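Local coordinates for protein aminotransferase class-III (Ochrobactrum anthropi, PDB 5GHG) that probably transfers amino groups between amines and carbonyl compounds as an omega-transaminase, using a pyridoxal-phosphate cofactor that is bound here in its pyridoxamine form, at residues I51-G56 against L423-P428; L58-G63 against S291-I296; E66-E71 against N338-E343; D96-L101 against S110-T115; V154-A159 against F171-D176. The protein carries 1 engineered substitution. All coordinates share one frame; numbering follows the deposited sequence.

Interaction 1 of 5, residues I51-G56 against L423-P428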
# COMPACT_ATOMS: atom_id res chain seq x y z
N ILE B 51 15.52 14.11 19.78
CA ILE B 51 14.10 13.97 20.09
C ILE B 51 13.34 13.84 18.77
O ILE B 51 13.45 14.70 17.90
CB ILE B 51 13.58 15.16 20.90
CG1 ILE B 51 14.22 15.20 22.28
CG2 ILE B 51 12.03 15.13 20.96
CD1 ILE B 51 13.83 16.44 23.10
N GLU B 52 12.60 12.74 18.62
CA GLU B 52 11.75 12.57 17.44
C GLU B 52 10.42 13.27 17.73
O GLU B 52 9.42 12.67 18.13
CB GLU B 52 11.58 11.09 17.09
CG GLU B 52 11.99 10.75 15.62
CD GLU B 52 11.15 11.48 14.58
OE1 GLU B 52 10.09 12.04 14.95
OE2 GLU B 52 11.54 11.54 13.38
N ALA B 53 10.44 14.58 17.55
CA ALA B 53 9.30 15.40 17.90
C ALA B 53 8.14 15.21 16.93
O ALA B 53 7.06 15.76 17.18
CB ALA B 53 9.70 16.87 17.98
N MET B 54 8.34 14.45 15.86
CA MET B 54 7.27 14.09 14.93
C MET B 54 6.79 12.66 15.10
O MET B 54 5.91 12.23 14.35
CB MET B 54 7.75 14.27 13.47
CG MET B 54 8.06 15.71 13.09
SD MET B 54 6.58 16.70 13.30
CE MET B 54 5.53 16.00 12.03
N SER B 55 7.36 11.90 16.04
CA SER B 55 7.01 10.48 16.17
C SER B 55 7.19 9.75 14.84
O SER B 55 6.39 8.88 14.46
CB SER B 55 5.57 10.31 16.67
OG SER B 55 5.36 11.04 17.87
N GLY B 56 8.25 10.10 14.12
CA GLY B 56 8.47 9.48 12.82
C GLY B 56 7.60 10.16 11.78
O GLY B 56 7.91 11.27 11.36
N LEU B 423 6.63 24.69 11.11
CA LEU B 423 7.27 23.59 11.84
C LEU B 423 6.21 22.85 12.65
O LEU B 423 5.46 23.47 13.41
CB LEU B 423 8.35 24.12 12.79
CG LEU B 423 9.49 24.91 12.16
CD1 LEU B 423 10.48 25.32 13.24
CD2 LEU B 423 10.15 24.10 11.08
N ALA B 424 6.17 21.53 12.51
CA ALA B 424 5.16 20.73 13.22
C ALA B 424 5.77 20.03 14.41
O ALA B 424 6.96 19.69 14.43
CB ALA B 424 4.51 19.71 12.29
N PHE B 425 4.94 19.80 15.42
CA PHE B 425 5.32 19.05 16.60
C PHE B 425 4.22 18.03 16.87
O PHE B 425 3.04 18.39 16.95
CB PHE B 425 5.55 19.98 17.78
CG PHE B 425 6.67 20.94 17.52
CD1 PHE B 425 7.96 20.63 17.89
CD2 PHE B 425 6.43 22.11 16.82
CE1 PHE B 425 9.00 21.48 17.61
CE2 PHE B 425 7.47 22.97 16.53
CZ PHE B 425 8.76 22.66 16.92
N CYS B 426 4.60 16.76 16.97
CA CYS B 426 3.66 15.67 17.14
C CYS B 426 4.40 14.53 17.84
O CYS B 426 4.63 13.46 17.25
CB CYS B 426 3.11 15.23 15.77
SG CYS B 426 1.88 13.93 15.77
N PRO B 427 4.81 14.75 19.08
CA PRO B 427 5.73 13.81 19.74
C PRO B 427 5.02 12.56 20.23
O PRO B 427 3.78 12.53 20.28
CB PRO B 427 6.31 14.63 20.89
CG PRO B 427 5.19 15.61 21.23
CD PRO B 427 4.60 15.97 19.88
N PRO B 428 5.76 11.52 20.61
CA PRO B 428 5.12 10.28 21.03
C PRO B 428 4.25 10.47 22.26
O PRO B 428 4.50 11.35 23.10
CB PRO B 428 6.30 9.34 21.30
CG PRO B 428 7.43 9.90 20.48
CD PRO B 428 7.23 11.39 20.52
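Ala53 and Cys426 meet through their backbones: Cys426 N gives Ala53 O a hydrogen bond of 2.7 Å, with 160° at the hydrogen and the donor lying nearly along the C=O axis. This is the tight part of the contact. Next to it the Met54 side chain bends at both chi2 and chi3 (-60° and -67°), which brings its end back to the partner segment, and Met54 SD stands 3.2 Å from Ala424 O and 3.8 Å from Ala424 CB. Ser55 OG points to Cys426 O, but it is crowded against Pro427 in the model, so this bond is doubtful. A type I beta turn from Glu52 to Ser55 carries these groups from strand 49-52 toward the short helix 55-58; in the mixed sheet, strand 414-419 runs between strands 49-52 and 422-425. Glu52 OE1 accepts from Gly56 N at 2.8 Å, from above the carboxylate plane, and makes a weak capping bond with Met54 N. Glu52 OE2 bonds to the hydroxyl of Tyr83 of the second subunit. Packing is looser where Ala53 CB lies 4.1 Å from Phe425 CD1; this side faces more protein, the Phe425 ring resting on Leu409 and Leu443.

Interaction 2 of 5, residues L58-G63 against S291-I296. Engineered in segment 58-63: Leu58 (natural residue Trp).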
# COMPACT_ATOMS: atom_id res chain seq x y z
N LEU B 58 4.26 11.07 12.40
CA LEU B 58 3.10 11.29 13.26
C LEU B 58 2.45 9.97 13.67
O LEU B 58 1.23 9.89 13.85
CB LEU B 58 2.10 12.22 12.58
CG LEU B 58 2.62 13.60 12.14
CD1 LEU B 58 3.35 13.52 10.79
CD2 LEU B 58 1.52 14.66 12.09
N SER B 59 3.28 8.93 13.90
CA SER B 59 2.77 7.58 13.97
C SER B 59 3.28 6.73 15.13
O SER B 59 2.56 5.84 15.57
CB SER B 59 3.05 6.84 12.65
OG SER B 59 4.43 6.94 12.35
N VAL B 60 4.47 6.98 15.66
CA VAL B 60 5.10 6.04 16.61
C VAL B 60 4.65 6.45 18.01
O VAL B 60 5.39 7.03 18.81
CB VAL B 60 6.63 6.00 16.45
CG1 VAL B 60 7.25 4.94 17.37
CG2 VAL B 60 6.95 5.68 14.98
N GLY B 61 3.40 6.10 18.32
CA GLY B 61 2.77 6.57 19.54
C GLY B 61 3.45 6.09 20.82
O GLY B 61 3.59 6.87 21.76
N VAL B 62 3.87 4.82 20.87
CA VAL B 62 4.45 4.27 22.10
C VAL B 62 5.96 4.45 22.16
O VAL B 62 6.63 3.88 23.04
CB VAL B 62 4.08 2.79 22.30
CG1 VAL B 62 2.56 2.62 22.42
CG2 VAL B 62 4.63 1.94 21.19
N GLY B 63 6.53 5.22 21.24
CA GLY B 63 7.96 5.41 21.23
C GLY B 63 8.68 4.31 20.46
O GLY B 63 8.08 3.37 19.95
N SER B 291 1.42 1.95 16.17
CA SER B 291 2.60 2.79 16.35
C SER B 291 3.60 2.62 15.20
O SER B 291 4.81 2.82 15.37
CB SER B 291 3.28 2.51 17.70
OG SER B 291 2.45 2.96 18.76
N SER B 292 3.11 2.23 14.03
CA SER B 292 3.94 1.95 12.85
C SER B 292 4.94 0.82 13.07
O SER B 292 5.88 0.67 12.28
CB SER B 292 4.67 3.21 12.38
OG SER B 292 3.76 4.11 11.79
N TYR B 293 4.80 0.01 14.12
CA TYR B 293 5.75 -1.09 14.30
C TYR B 293 5.62 -2.12 13.19
O TYR B 293 6.59 -2.82 12.88
CB TYR B 293 5.58 -1.73 15.67
CG TYR B 293 6.39 -1.07 16.77
CD1 TYR B 293 6.31 0.30 16.99
CD2 TYR B 293 7.21 -1.82 17.61
CE1 TYR B 293 7.04 0.91 18.01
CE2 TYR B 293 7.94 -1.22 18.64
CZ TYR B 293 7.86 0.14 18.84
OH TYR B 293 8.58 0.74 19.85
N LEU B 294 4.43 -2.22 12.59
CA LEU B 294 4.20 -2.96 11.37
C LEU B 294 3.14 -2.22 10.57
O LEU B 294 2.30 -1.54 11.17
CB LEU B 294 3.74 -4.40 11.62
CG LEU B 294 4.78 -5.36 12.16
CD1 LEU B 294 4.20 -6.76 12.34
CD2 LEU B 294 5.99 -5.40 11.19
N PRO B 295 3.15 -2.32 9.24
CA PRO B 295 2.12 -1.64 8.43
C PRO B 295 0.77 -2.32 8.60
O PRO B 295 0.64 -3.53 8.38
CB PRO B 295 2.64 -1.82 6.99
CG PRO B 295 4.01 -2.43 7.10
CD PRO B 295 4.14 -3.05 8.43
N ILE B 296 -0.23 -1.55 8.99
CA ILE B 296 -1.62 -2.00 8.99
C ILE B 296 -2.53 -0.78 9.10
O ILE B 296 -2.20 0.20 9.77
CB ILE B 296 -1.90 -3.01 10.13
CG1 ILE B 296 -3.35 -3.46 10.09
CG2 ILE B 296 -1.58 -2.38 11.47
CD1 ILE B 296 -3.69 -4.61 11.04
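Ser291 holds OG anti to its carbonyl carbon (chi1 -68°), beside its own backbone N, and this places the hydroxyl oxygen before the backbone of Val62; Tyr293, with chi1 at -87°, swings its ring so that the hydroxyl reaches Gly63. The segment that receives them is a type I beta turn from Val60 to Gly63, entered through an inverse gamma turn centred on Val60, and it lies in the loop between helices 55-58 and 67-77. Val62 N donates to Ser291 OG at 3.2 Å, and the same hydroxyl is hydrogen-bonded to Asn338 OD1. The ring of Tyr293 meets Gly63 O at its edge, while Val60 CG1, whose side chain crosses Tyr293 at about a right angle, lies 4.1 Å from Tyr293 CE1. Tyr293 OH is hydrogen-bonded to both Gly63 O and Glu66 N, so a phenylalanine in its place would probably leave both without this mate and let the turn shift. Ser59 OG and Ser292 OG share a weak hydrogen bond, and Ser59 OG is also weakly bonded to Ser55 O. The engineered Leu58 points away from 291-296 and packs on Ile261, of the cofactor pocket, and Cys426. His328 NE2 of the second subunit bonds to Ser292 O. The bond from Tyr293 OH to Gly63 O measures 2.7 Å, its donor tilted 30° from the carbonyl plane.

Interaction 3 of 5, residues E66-E71 against N338-E343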
# COMPACT_ATOMS: atom_id res chain seq x y z
N GLU B 66 9.77 -0.33 22.33
CA GLU B 66 8.72 -1.01 23.10
C GLU B 66 8.82 -2.51 22.83
O GLU B 66 8.22 -3.02 21.88
CB GLU B 66 7.34 -0.47 22.74
CG GLU B 66 6.22 -1.06 23.59
CD GLU B 66 6.64 -1.25 25.05
OE1 GLU B 66 6.99 -2.39 25.45
OE2 GLU B 66 6.62 -0.23 25.80
N PRO B 67 9.58 -3.26 23.64
CA PRO B 67 9.83 -4.67 23.31
C PRO B 67 8.60 -5.56 23.43
O PRO B 67 8.63 -6.67 22.87
CB PRO B 67 10.93 -5.07 24.30
CG PRO B 67 10.84 -4.10 25.42
CD PRO B 67 10.38 -2.81 24.80
N ARG B 68 7.53 -5.14 24.11
CA ARG B 68 6.31 -5.95 24.13
C ARG B 68 5.75 -6.18 22.71
O ARG B 68 5.18 -7.23 22.43
CB ARG B 68 5.22 -5.29 24.98
CG ARG B 68 5.34 -5.52 26.47
CD ARG B 68 4.27 -4.75 27.23
NE ARG B 68 2.91 -5.22 26.98
CZ ARG B 68 1.83 -4.79 27.63
NH1 ARG B 68 1.95 -3.88 28.60
NH2 ARG B 68 0.62 -5.25 27.33
N LEU B 69 5.90 -5.19 21.84
CA LEU B 69 5.39 -5.33 20.48
C LEU B 69 6.22 -6.33 19.67
O LEU B 69 5.67 -7.09 18.87
CB LEU B 69 5.34 -3.97 19.80
CG LEU B 69 4.38 -2.95 20.38
CD1 LEU B 69 4.30 -1.72 19.46
CD2 LEU B 69 3.01 -3.56 20.59
N ALA B 70 7.54 -6.36 19.88
CA ALA B 70 8.39 -7.37 19.26
C ALA B 70 7.98 -8.79 19.68
O ALA B 70 7.93 -9.70 18.85
CB ALA B 70 9.85 -7.12 19.59
N GLU B 71 7.70 -8.98 20.96
CA GLU B 71 7.27 -10.30 21.42
C GLU B 71 5.91 -10.69 20.82
O GLU B 71 5.69 -11.85 20.49
CB GLU B 71 7.20 -10.33 22.96
CG GLU B 71 6.75 -11.69 23.46
CD GLU B 71 7.02 -11.91 24.96
OE1 GLU B 71 6.09 -12.39 25.62
OE2 GLU B 71 8.15 -11.65 25.43
N ASN B 338 -0.42 -3.11 20.78
CA ASN B 338 -0.21 -1.66 20.84
C ASN B 338 -1.42 -0.98 21.51
O ASN B 338 -1.25 -0.10 22.38
CB ASN B 338 0.04 -1.12 19.44
CG ASN B 338 0.23 0.38 19.41
OD1 ASN B 338 1.27 0.90 19.82
ND2 ASN B 338 -0.76 1.10 18.89
N LEU B 339 -2.62 -1.37 21.14
CA LEU B 339 -3.81 -0.76 21.75
C LEU B 339 -3.89 -1.09 23.23
O LEU B 339 -4.26 -0.23 24.05
CB LEU B 339 -5.06 -1.22 21.02
CG LEU B 339 -5.12 -0.78 19.56
CD1 LEU B 339 -6.36 -1.30 18.88
CD2 LEU B 339 -5.00 0.72 19.44
N ALA B 340 -3.51 -2.31 23.60
CA ALA B 340 -3.48 -2.71 25.00
C ALA B 340 -2.51 -1.86 25.81
O ALA B 340 -2.80 -1.48 26.94
CB ALA B 340 -3.14 -4.19 25.13
N ILE B 341 -1.34 -1.55 25.23
CA ILE B 341 -0.36 -0.72 25.92
C ILE B 341 -0.92 0.68 26.13
O ILE B 341 -0.85 1.23 27.24
CB ILE B 341 0.98 -0.68 25.15
CG1 ILE B 341 1.66 -2.06 25.21
CG2 ILE B 341 1.91 0.38 25.73
CD1 ILE B 341 2.81 -2.22 24.21
N ILE B 342 -1.50 1.26 25.08
CA ILE B 342 -2.12 2.59 25.17
C ILE B 342 -3.16 2.62 26.27
O ILE B 342 -3.23 3.57 27.06
CB ILE B 342 -2.72 2.98 23.79
CG1 ILE B 342 -1.57 3.28 22.80
CG2 ILE B 342 -3.65 4.16 23.90
CD1 ILE B 342 -2.04 3.58 21.39
N GLU B 343 -3.97 1.55 26.36
CA GLU B 343 -4.98 1.40 27.40
C GLU B 343 -4.36 1.25 28.79
O GLU B 343 -4.70 1.99 29.72
CB GLU B 343 -5.83 0.16 27.13
CG GLU B 343 -7.19 0.40 26.56
CD GLU B 343 -7.82 -0.90 26.09
OE1 GLU B 343 -7.61 -1.94 26.78
OE2 GLU B 343 -8.48 -0.89 25.02
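Ile341 pushes its CG1 and CD1 branch between Arg68, Leu69 and Glu66, and with Leu69 and Arg68 it accounts for most of the buried surface. The guanidinium of Arg68 lies flat against this branch: Ile341 CG1 sits over the centre of one face, 3.7 Å from Arg68 CZ, the two side chains running past each other in opposite directions. A bend at chi3 (67°) turns the Arg68 group over the isoleucine. Salt bridges to Glu337 and Glu344 hold the guanidinium there. Leu69 meets the tip of Ile341 through CD2, 3.9 Å from Ile341 CD1, and the same methyl lies 3.5 Å from Asn338 N. Glu66 serves twice: its CG packs 3.7 Å from Ile341 CD1, while OE1, through its anti lone pair, accepts from Arg68 N at 3.1 Å as the helix N-cap. An alanine here would probably leave Arg345 without its salt-bridge partner, the helix start uncapped and a gap beside Ile341 CD1. The short helical segments 67-71 and 338-343 run roughly antiparallel (149°), their axes 10.5 Å apart. On other sides of helix 329-344, Leu339 packs on helix 93-104 and Ile342 on helix 347-363, while Asn338 ND2 bonds weakly to Gln288 O and Leu289 O, in the loop before strand 297-301.

Interaction 4 of 5, residues D96-L101 against S110-T115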
# COMPACT_ATOMS: atom_id res chain seq x y z
N ASP B 96 -10.11 -10.57 16.52
CA ASP B 96 -10.02 -9.84 17.77
C ASP B 96 -9.83 -8.34 17.53
O ASP B 96 -10.39 -7.52 18.25
CB ASP B 96 -8.86 -10.38 18.61
CG ASP B 96 -9.15 -11.76 19.17
OD1 ASP B 96 -10.31 -12.18 19.18
OD2 ASP B 96 -8.19 -12.41 19.61
N LEU B 97 -9.01 -7.97 16.55
CA LEU B 97 -8.76 -6.55 16.31
C LEU B 97 -10.00 -5.85 15.75
O LEU B 97 -10.32 -4.73 16.16
CB LEU B 97 -7.57 -6.37 15.36
CG LEU B 97 -7.19 -4.92 15.05
CD1 LEU B 97 -6.86 -4.13 16.29
CD2 LEU B 97 -6.00 -4.89 14.09
N ALA B 98 -10.68 -6.49 14.79
CA ALA B 98 -11.91 -5.93 14.27
C ALA B 98 -12.92 -5.68 15.39
O ALA B 98 -13.54 -4.62 15.46
CB ALA B 98 -12.51 -6.85 13.21
N GLU B 99 -13.08 -6.67 16.27
CA GLU B 99 -14.02 -6.52 17.37
C GLU B 99 -13.61 -5.37 18.29
O GLU B 99 -14.44 -4.55 18.69
CB GLU B 99 -14.11 -7.82 18.15
CG GLU B 99 -15.20 -7.79 19.21
CD GLU B 99 -15.18 -9.02 20.11
OE1 GLU B 99 -14.50 -10.03 19.76
OE2 GLU B 99 -15.85 -8.98 21.17
N LYS B 100 -12.32 -5.29 18.62
CA LYS B 100 -11.82 -4.22 19.48
C LYS B 100 -12.06 -2.85 18.85
O LYS B 100 -12.49 -1.91 19.53
CB LYS B 100 -10.34 -4.45 19.76
CG LYS B 100 -9.66 -3.32 20.45
CD LYS B 100 -10.15 -3.19 21.87
CE LYS B 100 -9.72 -4.40 22.70
NZ LYS B 100 -10.17 -4.27 24.13
N LEU B 101 -11.80 -2.70 17.54
CA LEU B 101 -11.94 -1.40 16.91
C LEU B 101 -13.40 -0.96 16.85
O LEU B 101 -13.71 0.21 17.05
CB LEU B 101 -11.35 -1.41 15.50
CG LEU B 101 -9.81 -1.55 15.41
CD1 LEU B 101 -9.38 -1.54 13.95
CD2 LEU B 101 -9.14 -0.46 16.19
N SER B 110 -20.45 -0.78 12.57
CA SER B 110 -20.90 -2.14 12.30
C SER B 110 -19.80 -3.09 11.87
O SER B 110 -19.77 -4.24 12.33
CB SER B 110 -22.01 -2.11 11.23
OG SER B 110 -22.33 -3.43 10.81
N LYS B 111 -18.87 -2.66 11.00
CA LYS B 111 -17.88 -3.55 10.42
C LYS B 111 -16.54 -2.85 10.31
O LYS B 111 -16.48 -1.64 10.06
CB LYS B 111 -18.29 -4.01 9.00
CG LYS B 111 -19.53 -4.89 8.95
CD LYS B 111 -19.26 -6.26 9.57
CE LYS B 111 -20.55 -7.09 9.64
NZ LYS B 111 -21.55 -6.49 10.58
N ALA B 112 -15.46 -3.63 10.46
CA ALA B 112 -14.09 -3.18 10.28
C ALA B 112 -13.46 -3.91 9.10
O ALA B 112 -13.65 -5.11 8.93
CB ALA B 112 -13.26 -3.42 11.54
N TYR B 113 -12.73 -3.17 8.27
CA TYR B 113 -11.99 -3.70 7.13
C TYR B 113 -10.52 -3.33 7.27
O TYR B 113 -10.20 -2.24 7.75
CB TYR B 113 -12.51 -3.13 5.81
CG TYR B 113 -13.99 -3.40 5.54
CD1 TYR B 113 -14.98 -2.71 6.22
CD2 TYR B 113 -14.38 -4.35 4.60
CE1 TYR B 113 -16.33 -2.96 5.97
CE2 TYR B 113 -15.72 -4.58 4.31
CZ TYR B 113 -16.68 -3.90 5.00
OH TYR B 113 -18.00 -4.18 4.74
N PHE B 114 -9.62 -4.22 6.82
CA PHE B 114 -8.19 -3.99 6.99
C PHE B 114 -7.47 -3.86 5.67
O PHE B 114 -7.82 -4.52 4.68
CB PHE B 114 -7.55 -5.12 7.83
CG PHE B 114 -8.08 -5.18 9.23
CD1 PHE B 114 -7.69 -4.24 10.15
CD2 PHE B 114 -9.02 -6.12 9.58
CE1 PHE B 114 -8.21 -4.25 11.44
CE2 PHE B 114 -9.55 -6.14 10.86
CZ PHE B 114 -9.14 -5.21 11.80
N THR B 115 -6.46 -2.98 5.66
CA THR B 115 -5.54 -2.80 4.53
C THR B 115 -4.14 -2.67 5.11
O THR B 115 -3.94 -2.76 6.32
CB THR B 115 -5.89 -1.56 3.70
OG1 THR B 115 -5.69 -0.38 4.50
CG2 THR B 115 -7.35 -1.59 3.23
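Ala98 and Ala112 mark where helix 96-101 comes nearest to strand 111-115: their CA atoms are 5.3 Å apart, the axes of the two short segments approach to 7.8 Å, and their directions differ by 130°. With such small residues at the crossing the helix can settle close on the strand, and Ala98 CB touches Ala112 CB at 3.9 Å. The rest of the contact is carried by Phe114. Its CG stands anti to its own carbonyl carbon (chi1 -63°), and the outer end of the ring enters the groove between Leu97, Ala98 and Leu101. Ala98 N lies in the ring plane at the edge, 3.6 Å from Phe114 CZ, and Ala98 CB is 3.8 Å from Phe114 CE2. On the far corner Leu97, slanting across the phenylalanine, sets CD2 3.5 Å from Phe114 CE1. Leu101 comes tip to tip, its CD1 3.9 Å from the same ring carbon, Phe114 CE1. No hydrogen bond joins the two segments; the contact is apolar packing of a helix on a sheet. Strand residues alternate, so Lys111 and Tyr113 turn away, Lys111 to a cation-pi contact with Tyr306 and Tyr113 to the ring of Phe299. A classic beta bulge at Ser110 and Lys111, opposite Ile301, begins this strand. Strand 111-115 borders the large mixed sheet, antiparallel to strand 297-301, and Leu97 also packs on helix 329-344.

Interaction 5 of 5, residues V154-A159 against F171-D176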
# COMPACT_ATOMS: atom_id res chain seq x y z
N VAL B 154 -1.68 8.37 -1.31
CA VAL B 154 -0.93 8.51 -2.55
C VAL B 154 -1.26 7.45 -3.61
O VAL B 154 -0.54 7.34 -4.60
CB VAL B 154 0.57 8.49 -2.27
CG1 VAL B 154 0.96 9.61 -1.31
CG2 VAL B 154 1.00 7.13 -1.72
N THR B 155 -2.32 6.66 -3.43
CA THR B 155 -2.74 5.91 -4.61
C THR B 155 -3.34 6.89 -5.62
O THR B 155 -3.56 8.06 -5.32
CB THR B 155 -3.76 4.81 -4.30
OG1 THR B 155 -5.00 5.40 -3.90
CG2 THR B 155 -3.27 3.84 -3.24
N ILE B 156 -3.58 6.41 -6.83
CA ILE B 156 -4.11 7.33 -7.85
C ILE B 156 -5.41 7.97 -7.35
O ILE B 156 -5.62 9.19 -7.50
CB ILE B 156 -4.26 6.61 -9.19
CG1 ILE B 156 -2.89 6.55 -9.88
CG2 ILE B 156 -5.30 7.27 -10.06
CD1 ILE B 156 -2.76 5.63 -11.05
N ALA B 157 -6.27 7.18 -6.72
CA ALA B 157 -7.51 7.73 -6.18
C ALA B 157 -7.28 8.55 -4.91
O ALA B 157 -7.82 9.65 -4.77
CB ALA B 157 -8.52 6.62 -5.92
N SER B 158 -6.50 8.04 -3.96
CA SER B 158 -6.39 8.77 -2.71
C SER B 158 -5.45 9.99 -2.84
O SER B 158 -5.66 10.98 -2.14
CB SER B 158 -5.96 7.85 -1.56
OG SER B 158 -4.75 7.16 -1.82
N ALA B 159 -4.47 9.95 -3.75
CA ALA B 159 -3.72 11.15 -4.08
C ALA B 159 -4.60 12.21 -4.74
O ALA B 159 -4.30 13.41 -4.67
CB ALA B 159 -2.55 10.83 -5.01
N PHE B 171 1.51 14.46 -12.18
CA PHE B 171 0.89 13.15 -12.01
C PHE B 171 -0.45 13.02 -12.73
O PHE B 171 -1.04 11.93 -12.72
CB PHE B 171 0.71 12.82 -10.52
CG PHE B 171 2.00 12.52 -9.78
CD1 PHE B 171 2.76 11.39 -10.11
CD2 PHE B 171 2.43 13.33 -8.73
CE1 PHE B 171 3.93 11.09 -9.41
CE2 PHE B 171 3.59 13.04 -8.02
CZ PHE B 171 4.35 11.91 -8.36
N ASP B 172 -0.94 14.11 -13.37
CA ASP B 172 -2.23 14.10 -14.05
C ASP B 172 -3.40 13.91 -13.09
O ASP B 172 -4.45 13.39 -13.48
CB ASP B 172 -2.30 13.01 -15.14
CG ASP B 172 -1.39 13.31 -16.31
OD1 ASP B 172 -0.77 14.41 -16.34
OD2 ASP B 172 -1.29 12.45 -17.21
N LEU B 173 -3.24 14.31 -11.85
CA LEU B 173 -4.29 14.15 -10.84
C LEU B 173 -4.84 15.53 -10.50
O LEU B 173 -4.19 16.53 -10.76
CB LEU B 173 -3.72 13.47 -9.60
CG LEU B 173 -3.05 12.12 -9.87
CD1 LEU B 173 -2.48 11.56 -8.59
CD2 LEU B 173 -4.06 11.15 -10.51
N PRO B 174 -6.04 15.59 -9.89
CA PRO B 174 -6.94 14.51 -9.48
C PRO B 174 -7.73 13.88 -10.62
O PRO B 174 -8.01 14.51 -11.65
CB PRO B 174 -7.90 15.21 -8.52
CG PRO B 174 -7.98 16.63 -9.06
CD PRO B 174 -6.53 16.92 -9.49
N ILE B 175 -8.11 12.61 -10.44
CA ILE B 175 -9.00 11.97 -11.38
C ILE B 175 -10.37 12.62 -11.32
O ILE B 175 -10.72 13.35 -10.37
CB ILE B 175 -9.12 10.46 -11.11
CG1 ILE B 175 -9.82 10.23 -9.77
CG2 ILE B 175 -7.73 9.81 -11.19
CD1 ILE B 175 -9.88 8.78 -9.35
N ASP B 176 -11.18 12.33 -12.34
CA ASP B 176 -12.56 12.79 -12.36
C ASP B 176 -13.31 12.21 -11.16
O ASP B 176 -13.01 11.11 -10.68
CB ASP B 176 -13.24 12.34 -13.66
CG ASP B 176 -14.69 12.78 -13.74
OD1 ASP B 176 -14.99 13.93 -13.33
OD2 ASP B 176 -15.54 11.99 -14.22
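Ile156 lies in the first turn of helix 156-161 and crosses both Leu173 and Ile175 at about a right angle, in a join between a capped helix start and the loop that leads to strand 178-181. The cap is Thr155: its OG1 accepts from Ser158 N at 3.0 Å, with 166° at the hydrogen, and is also hydrogen-bonded to Asp123 of the same chain. Ile156 CG2, anti to the backbone N, is the branch that turns to the loop. It meets Ile175 CG2 at 3.7 Å, methyl to methyl, and Leu173 CD2 at 4.1 Å, so one methyl is held between two crossing side chains. Ile175 takes a chi1 of 67°, with CG1 between its backbone N and carbonyl carbon, and the extended chain beyond carries CD1 along the helix to 4.1 Å from Ala157 CA. Between Leu173 and Ile175 stands Pro174, whose preceding peptide bond is cis; both flanking side chains point toward the helix. No hydrogen bond joins the two segments directly, but Ser160, in the next part of the helix, ties the two together, its OG hydrogen-bonded to both Ile156 O and Ile175 N. The dimer interface runs close by: Ile156 N bonds to Asp123 of the second subunit, and Asp172 forms salt bridges to Lys142 and Arg177 of that subunit. Val154 N bonds to Ser119 of the cofactor pocket. On the flank of the helix remote from Ile175, Leu173 CD1 rests 3.7 Å from Ala159 CB.

In the fold
From the N terminus, 51-56 opens the widest loop, closed by interaction 1 only at 423-428, and the other four contacts nest inside it. Residues 58-63 and 66-71 follow at once; their partners 291-296 and 338-343 come in the same order, so interactions 2 and 3 cross, and they touch each other directly. Interaction 4 closes a short loop at 110-115 before interaction 5 opens at 154, the two lying in series within the loops of both 2 and 3. Interactions 1 to 4 form a connected run, from the sheet of strands 49-52 and 422-425 to strand 111-115; interaction 5 lies just before strand 178-181, at the opposite edge of the sheet that begins with 111-115.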